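Local coordinates for protein CT_858 (Chlamydia trachomatis, PDB 3DOR) that is a secreted chlamydial protease, CPAF, seen here in its mature dimeric form and probably acting as a serine-type endopeptidase, at residues P263-V268 against E550-V555; S281-G286 against H291-L296. All coordinates share one frame; numbering follows the deposited sequence.

How the interactions relate
Both contacts lie at the edge of the mixed sheet, their centres about 9 Å apart. Helix 549-564 supplies one side of interaction 1 and touches the buried face of interaction 2. Interaction 1 is small, its side-chain packing apolar: Leu552 and Ile265 are buried, Pro263 partly exposed and Val264 exposed. Interaction 2, nested within the chain segment that interaction 1 closes, is a backbone-bonded hairpin pairing whose inward residues are buried, while Ser282 and Lys292 are partly exposed on the other face. The two meet where Gly266 O probably accepts a hydrogen bond from Ser281 OG (3.1 Å) and Pro267 packs on Ser282, joining loop 263-268 to strand 278-284.

Interaction 1 (P263-V268 against E550-V555); sequences PVIGPV and EYLDKV
Leu552 meets Pro263 and Ile265 through its two methyl branches. The side-chain contact is apolar, with one methyl also resting against a carbonyl oxygen; no hydrogen bond crosses between 263-268 and 550-555. With CG anti to its carbonyl carbon (chi1 -74°), Leu552 lays both methyls against the loop. CD1 touches the proline at the ring carbon Pro263 CG, 3.6 Å away, the two side chains meeting at a slant. The same methyl lies 3.6 Å from Pro263 O, so it packs against both ring and peptide of that residue. CD2 takes the other partner, standing 4.0 Å from Ile265 CG2, with the two side chains at about a right angle. Only the CG2 branch of Ile265 serves this contact; the longer CG1-CD1 arm leads away from the helix.

Polar bonds to neighbours hold the loop beside it: Ile265 N pairs with Tyr279 OH, and Ile265 O with Lys556 NZ, one helical turn beyond Leu552. Ile265 also touches Ser281 of strand 278-284 and Ile335 of strand 333-337, while Tyr551 and Val555 rest on Leu460 of strand 457-461. The contact thus places the loop before strand 268-271 alongside helix 549-564, which packs on the mixed sheet.

Interaction 2 (S281-G286 against H291-L296); sequences SSVTDG and HKVGFL
Ser281 opens the pairing with Val293 as an antiparallel hydrogen-bonded pair. Val293 N gives a nearly straight bond to Ser281 O (2.8 Å, 179° at the hydrogen), and Ser281 N returns one to Val293 O at 3.0 Å, while the serine hydroxyl turns to Gly266.

Ser282 faces Lys292 as a non-hydrogen-bonded pair, their side chains on the opposite face of the sheet from those of Ser281 and Val283. Here the backbones come close, and Ser282 CA sends a CA-H...O contact to His291 O at 3.2 Å.

Val283 pairs with His291 through two further backbone bonds, Val283 N to His291 O and His291 N to Val283 O, each 2.7 Å; the second is the more bent, 151° at the hydrogen. The side chain of Val283 runs diagonally to Val293, CG2 to CG2 at 3.7 Å; CG2, anti to the carbonyl carbon in both valines, is the branch that meets its counterpart. Lys556 and Cys560 of helix 549-564 touch Val283 on this face.

Beyond the strand, Asp285 is linked to His291 by a water, 2.9 Å from Asp285 OD1 and 2.7 Å from His291 NE2. Asp285 OD2 accepts from the backbone N of Asp287 and Lys289, which ties down the turn, and His291 ND1 is bonded to Glu332 OE1, so both ring nitrogens have a partner.

Strands 278-284 and 290-297 form an antiparallel beta hairpin, with 290-297 running parallel to 333-337 on its other side. Together with 268-271 beyond it, the hairpin makes the antiparallel margin of the mixed sheet, in a region that probably belongs to the S41 peptidase fold of the ClpP/crotonase clan.

Interaction 1 (P263-V268 against E550-V555)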
ATOM      1  N   PRO B 263      26.288  22.837 -18.379  1.00 29.78           N
ATOM      2  CA  PRO B 263      27.744  22.715 -18.232  1.00 30.36           C
ATOM      3  C   PRO B 263      28.222  23.608 -17.082  1.00 29.94           C
ATOM      4  O   PRO B 263      27.480  24.482 -16.631  1.00 29.35           O
ATOM      5  CB  PRO B 263      28.275  23.154 -19.606  1.00 31.48           C
ATOM      6  CG  PRO B 263      27.188  24.028 -20.151  1.00 32.94           C
ATOM      7  CD  PRO B 263      25.926  23.346 -19.714  1.00 30.25           C
ATOM      8  N   VAL B 264      29.443  23.395 -16.593  1.00 29.41           N
ATOM      9  CA  VAL B 264      29.945  24.203 -15.483  1.00 29.88           C
ATOM     10  C   VAL B 264      29.932  25.673 -15.859  1.00 30.71           C
ATOM     11  O   VAL B 264      30.184  26.028 -17.008  1.00 32.66           O
ATOM     12  CB  VAL B 264      31.379  23.776 -15.055  1.00 29.82           C
ATOM     13  CG1 VAL B 264      31.380  22.316 -14.667  1.00 26.58           C
ATOM     14  CG2 VAL B 264      32.363  24.011 -16.180  1.00 30.32           C
ATOM     15  N   ILE B 265      29.636  26.526 -14.882  1.00 31.05           N
ATOM     16  CA  ILE B 265      29.552  27.960 -15.112  1.00 30.89           C
ATOM     17  C   ILE B 265      30.906  28.668 -15.199  1.00 33.08           C
ATOM     18  O   ILE B 265      30.991  29.809 -15.651  1.00 32.95           O
ATOM     19  CB  ILE B 265      28.691  28.624 -14.010  1.00 32.49           C
ATOM     20  CG1 ILE B 265      29.364  28.445 -12.640  1.00 28.87           C
ATOM     21  CG2 ILE B 265      27.295  28.000 -14.009  1.00 30.06           C
ATOM     22  CD1 ILE B 265      28.599  29.042 -11.475  1.00 27.16           C
ATOM     23  N   GLY B 266      31.962  27.988 -14.775  1.00 33.75           N
ATOM     24  CA  GLY B 266      33.280  28.589 -14.828  1.00 34.89           C
ATOM     25  C   GLY B 266      34.325  27.633 -14.296  1.00 37.02           C
ATOM     26  O   GLY B 266      33.997  26.493 -13.962  1.00 35.72           O
ATOM     27  N   PRO B 267      35.598  28.059 -14.219  1.00 37.60           N
ATOM     28  CA  PRO B 267      36.646  27.174 -13.707  1.00 38.44           C
ATOM     29  C   PRO B 267      36.340  26.752 -12.275  1.00 38.63           C
ATOM     30  O   PRO B 267      36.152  27.585 -11.391  1.00 36.82           O
ATOM     31  CB  PRO B 267      37.915  28.026 -13.829  1.00 37.85           C
ATOM     32  CG  PRO B 267      37.403  29.430 -13.760  1.00 41.11           C
ATOM     33  CD  PRO B 267      36.160  29.362 -14.610  1.00 38.88           C
ATOM     34  N   VAL B 268      36.285  25.443 -12.068  1.00 39.31           N
ATOM     35  CA  VAL B 268      35.979  24.877 -10.767  1.00 40.96           C
ATOM     36  C   VAL B 268      37.103  25.006  -9.747  1.00 40.35           C
ATOM     37  O   VAL B 268      38.237  24.613 -10.007  1.00 42.07           O
ATOM     38  CB  VAL B 268      35.621  23.391 -10.912  1.00 41.48           C
ATOM     39  CG1 VAL B 268      35.359  22.778  -9.547  1.00 42.02           C
ATOM     40  CG2 VAL B 268      34.402  23.250 -11.805  1.00 41.99           C
ATOM     41  N   GLU B 550      24.575  31.161 -23.973  1.00 26.70           N
ATOM     42  CA  GLU B 550      23.783  32.379 -23.867  1.00 26.28           C
ATOM     43  C   GLU B 550      23.013  32.368 -22.548  1.00 25.33           C
ATOM     44  O   GLU B 550      23.005  33.352 -21.809  1.00 26.13           O
ATOM     45  CB  GLU B 550      22.818  32.512 -25.048  1.00 27.37           C
ATOM     46  CG  GLU B 550      23.513  32.544 -26.397  1.00 32.37           C
ATOM     47  CD  GLU B 550      22.614  33.030 -27.523  1.00 35.08           C
ATOM     48  OE1 GLU B 550      21.374  32.951 -27.386  1.00 34.53           O
ATOM     49  OE2 GLU B 550      23.160  33.481 -28.556  1.00 36.67           O
ATOM     50  N   TYR B 551      22.366  31.246 -22.261  1.00 24.13           N
ATOM     51  CA  TYR B 551      21.617  31.091 -21.022  1.00 23.13           C
ATOM     52  C   TYR B 551      22.568  31.314 -19.835  1.00 23.16           C
ATOM     53  O   TYR B 551      22.321  32.156 -18.968  1.00 22.16           O
ATOM     54  CB  TYR B 551      21.034  29.679 -20.959  1.00 20.93           C
ATOM     55  CG  TYR B 551      20.327  29.333 -19.664  1.00 21.80           C
ATOM     56  CD1 TYR B 551      19.002  29.718 -19.444  1.00 22.10           C
ATOM     57  CD2 TYR B 551      20.972  28.587 -18.670  1.00 18.77           C
ATOM     58  CE1 TYR B 551      18.329  29.364 -18.269  1.00 20.59           C
ATOM     59  CE2 TYR B 551      20.313  28.228 -17.489  1.00 20.30           C
ATOM     60  CZ  TYR B 551      18.991  28.614 -17.298  1.00 23.11           C
ATOM     61  OH  TYR B 551      18.314  28.218 -16.166  1.00 24.59           O
ATOM     62  N   LEU B 552      23.664  30.565 -19.810  1.00 22.97           N
ATOM     63  CA  LEU B 552      24.627  30.685 -18.717  1.00 24.45           C
ATOM     64  C   LEU B 552      25.249  32.066 -18.557  1.00 25.15           C
ATOM     65  O   LEU B 552      25.410  32.540 -17.429  1.00 23.72           O
ATOM     66  CB  LEU B 552      25.724  29.622 -18.853  1.00 24.05           C
ATOM     67  CG  LEU B 552      25.252  28.213 -18.488  1.00 25.04           C
ATOM     68  CD1 LEU B 552      26.396  27.209 -18.645  1.00 27.21           C
ATOM     69  CD2 LEU B 552      24.737  28.214 -17.058  1.00 23.12           C
ATOM     70  N   ASP B 553      25.591  32.727 -19.661  1.00 27.43           N
ATOM     71  CA  ASP B 553      26.180  34.060 -19.547  1.00 29.38           C
ATOM     72  C   ASP B 553      25.192  35.016 -18.906  1.00 28.40           C
ATOM     73  O   ASP B 553      25.572  35.911 -18.152  1.00 26.70           O
ATOM     74  CB  ASP B 553      26.596  34.614 -20.909  1.00 34.41           C
ATOM     75  CG  ASP B 553      27.843  33.952 -21.447  1.00 39.47           C
ATOM     76  OD1 ASP B 553      28.631  33.398 -20.639  1.00 41.13           O
ATOM     77  OD2 ASP B 553      28.037  34.002 -22.679  1.00 44.83           O
ATOM     78  N   LYS B 554      23.912  34.823 -19.198  1.00 28.24           N
ATOM     79  CA  LYS B 554      22.917  35.700 -18.611  1.00 28.04           C
ATOM     80  C   LYS B 554      22.709  35.358 -17.140  1.00 25.85           C
ATOM     81  O   LYS B 554      22.522  36.250 -16.310  1.00 24.46           O
ATOM     82  CB  LYS B 554      21.590  35.628 -19.380  1.00 29.48           C
ATOM     83  CG  LYS B 554      20.666  36.784 -19.049  1.00 35.87           C
ATOM     84  CD  LYS B 554      21.488  37.985 -18.567  1.00 39.50           C
ATOM     85  CE  LYS B 554      20.864  39.308 -18.894  1.00 40.10           C
ATOM     86  NZ  LYS B 554      20.909  39.576 -20.361  1.00 43.40           N
ATOM     87  N   VAL B 555      22.751  34.070 -16.806  1.00 24.46           N
ATOM     88  CA  VAL B 555      22.594  33.680 -15.405  1.00 24.58           C
ATOM     89  C   VAL B 555      23.731  34.323 -14.591  1.00 25.12           C
ATOM     90  O   VAL B 555      23.515  34.823 -13.485  1.00 24.10           O
ATOM     91  CB  VAL B 555      22.651  32.145 -15.230  1.00 23.80           C
ATOM     92  CG1 VAL B 555      22.784  31.795 -13.753  1.00 22.31           C
ATOM     93  CG2 VAL B 555      21.389  31.506 -15.824  1.00 21.14           C
TER

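Interaction 2 (S281-G286 against H291-L296)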
ATOM      1  N   SER B 281      32.763  27.720  -8.457  1.00 27.99           N
ATOM      2  CA  SER B 281      33.522  28.233  -9.597  1.00 30.49           C
ATOM      3  C   SER B 281      33.657  29.732  -9.417  1.00 31.36           C
ATOM      4  O   SER B 281      33.069  30.301  -8.507  1.00 31.31           O
ATOM      5  CB  SER B 281      32.796  27.973 -10.920  1.00 30.64           C
ATOM      6  OG  SER B 281      32.686  26.590 -11.189  1.00 37.08           O
ATOM      7  N   SER B 282      34.441  30.368 -10.279  1.00 34.19           N
ATOM      8  CA  SER B 282      34.608  31.815 -10.218  1.00 37.20           C
ATOM      9  C   SER B 282      33.803  32.436 -11.349  1.00 37.30           C
ATOM     10  O   SER B 282      33.900  32.005 -12.496  1.00 39.82           O
ATOM     11  CB  SER B 282      36.079  32.189 -10.374  1.00 38.45           C
ATOM     12  OG  SER B 282      36.617  31.586 -11.536  1.00 42.98           O
ATOM     13  N   VAL B 283      32.989  33.430 -11.011  1.00 37.25           N
ATOM     14  CA  VAL B 283      32.167  34.136 -11.987  1.00 34.59           C
ATOM     15  C   VAL B 283      32.701  35.567 -12.088  1.00 34.71           C
ATOM     16  O   VAL B 283      32.914  36.226 -11.070  1.00 31.22           O
ATOM     17  CB  VAL B 283      30.692  34.166 -11.537  1.00 35.69           C
ATOM     18  CG1 VAL B 283      29.875  35.045 -12.471  1.00 33.68           C
ATOM     19  CG2 VAL B 283      30.130  32.751 -11.526  1.00 35.22           C
ATOM     20  N   THR B 284      32.930  36.049 -13.306  1.00 33.82           N
ATOM     21  CA  THR B 284      33.463  37.396 -13.470  1.00 34.27           C
ATOM     22  C   THR B 284      32.456  38.339 -14.121  1.00 32.12           C
ATOM     23  O   THR B 284      31.739  37.949 -15.036  1.00 31.46           O
ATOM     24  CB  THR B 284      34.744  37.377 -14.311  1.00 35.51           C
ATOM     25  OG1 THR B 284      34.421  37.053 -15.666  1.00 42.36           O
ATOM     26  CG2 THR B 284      35.703  36.327 -13.785  1.00 33.32           C
ATOM     27  N   ASP B 285      32.402  39.578 -13.642  1.00 30.95           N
ATOM     28  CA  ASP B 285      31.470  40.556 -14.189  1.00 31.38           C
ATOM     29  C   ASP B 285      32.037  41.262 -15.419  1.00 31.45           C
ATOM     30  O   ASP B 285      33.111  40.904 -15.904  1.00 30.28           O
ATOM     31  CB  ASP B 285      31.069  41.573 -13.113  1.00 31.05           C
ATOM     32  CG  ASP B 285      32.202  42.495 -12.706  1.00 32.94           C
ATOM     33  OD1 ASP B 285      32.040  43.183 -11.678  1.00 34.46           O
ATOM     34  OD2 ASP B 285      33.237  42.555 -13.400  1.00 33.30           O
ATOM     35  N   GLY B 286      31.307  42.258 -15.918  1.00 31.23           N
ATOM     36  CA  GLY B 286      31.731  42.989 -17.107  1.00 31.78           C
ATOM     37  C   GLY B 286      33.002  43.804 -16.943  1.00 32.68           C
ATOM     38  O   GLY B 286      33.620  44.220 -17.924  1.00 32.51           O
ATOM     39  N   HIS B 291      34.144  36.701  -8.676  1.00 26.45           N
ATOM     40  CA  HIS B 291      33.402  36.332  -7.481  1.00 28.02           C
ATOM     41  C   HIS B 291      33.340  34.813  -7.381  1.00 27.79           C
ATOM     42  O   HIS B 291      33.245  34.130  -8.397  1.00 28.91           O
ATOM     43  CB  HIS B 291      31.965  36.847  -7.578  1.00 28.90           C
ATOM     44  CG  HIS B 291      31.851  38.335  -7.664  1.00 31.14           C
ATOM     45  ND1 HIS B 291      32.048  39.160  -6.577  1.00 31.65           N
ATOM     46  CD2 HIS B 291      31.544  39.147  -8.704  1.00 31.06           C
ATOM     47  CE1 HIS B 291      31.866  40.418  -6.945  1.00 33.49           C
ATOM     48  NE2 HIS B 291      31.560  40.436  -8.229  1.00 33.29           N
ATOM     49  N   LYS B 292      33.388  34.280  -6.165  1.00 25.90           N
ATOM     50  CA  LYS B 292      33.290  32.837  -5.991  1.00 26.79           C
ATOM     51  C   LYS B 292      31.808  32.523  -5.863  1.00 26.03           C
ATOM     52  O   LYS B 292      31.104  33.119  -5.054  1.00 24.82           O
ATOM     53  CB  LYS B 292      34.048  32.376  -4.742  1.00 29.09           C
ATOM     54  CG  LYS B 292      35.525  32.748  -4.762  1.00 30.93           C
ATOM     55  CD  LYS B 292      36.371  31.781  -3.945  1.00 34.34           C
ATOM     56  CE  LYS B 292      36.009  31.805  -2.485  1.00 36.28           C
ATOM     57  NZ  LYS B 292      36.776  30.788  -1.703  1.00 36.25           N
ATOM     58  N   VAL B 293      31.326  31.603  -6.682  1.00 25.58           N
ATOM     59  CA  VAL B 293      29.913  31.264  -6.649  1.00 26.11           C
ATOM     60  C   VAL B 293      29.663  29.770  -6.566  1.00 24.74           C
ATOM     61  O   VAL B 293      30.302  28.981  -7.255  1.00 22.97           O
ATOM     62  CB  VAL B 293      29.192  31.833  -7.900  1.00 26.69           C
ATOM     63  CG1 VAL B 293      27.717  31.435  -7.893  1.00 25.33           C
ATOM     64  CG2 VAL B 293      29.339  33.362  -7.929  1.00 24.43           C
ATOM     65  N   GLY B 294      28.727  29.385  -5.710  1.00 24.75           N
ATOM     66  CA  GLY B 294      28.407  27.978  -5.589  1.00 24.12           C
ATOM     67  C   GLY B 294      27.346  27.567  -6.589  1.00 24.49           C
ATOM     68  O   GLY B 294      26.524  28.388  -7.018  1.00 24.61           O
ATOM     69  N   PHE B 295      27.391  26.299  -6.991  1.00 25.06           N
ATOM     70  CA  PHE B 295      26.415  25.726  -7.906  1.00 23.64           C
ATOM     71  C   PHE B 295      25.968  24.405  -7.288  1.00 24.92           C
ATOM     72  O   PHE B 295      26.791  23.562  -6.912  1.00 23.57           O
ATOM     73  CB  PHE B 295      27.001  25.453  -9.290  1.00 23.77           C
ATOM     74  CG  PHE B 295      26.013  24.790 -10.241  1.00 26.02           C
ATOM     75  CD1 PHE B 295      25.193  25.555 -11.069  1.00 26.17           C
ATOM     76  CD2 PHE B 295      25.872  23.403 -10.266  1.00 24.94           C
ATOM     77  CE1 PHE B 295      24.249  24.952 -11.907  1.00 25.18           C
ATOM     78  CE2 PHE B 295      24.931  22.788 -11.100  1.00 26.60           C
ATOM     79  CZ  PHE B 295      24.118  23.564 -11.921  1.00 27.17           C
ATOM     80  N   LEU B 296      24.661  24.236  -7.179  1.00 24.15           N
ATOM     81  CA  LEU B 296      24.085  23.037  -6.595  1.00 25.28           C
ATOM     82  C   LEU B 296      22.846  22.655  -7.394  1.00 24.37           C
ATOM     83  O   LEU B 296      22.034  23.509  -7.710  1.00 24.24           O
ATOM     84  CB  LEU B 296      23.691  23.318  -5.141  1.00 24.87           C
ATOM     85  CG  LEU B 296      22.962  22.255  -4.307  1.00 28.12           C
ATOM     86  CD1 LEU B 296      21.535  22.101  -4.781  1.00 33.64           C
ATOM     87  CD2 LEU B 296      23.694  20.933  -4.403  1.00 26.59           C
TER
HETATM   88  O   HOH W   1      30.165  42.196  -9.742  1.00 42.81           O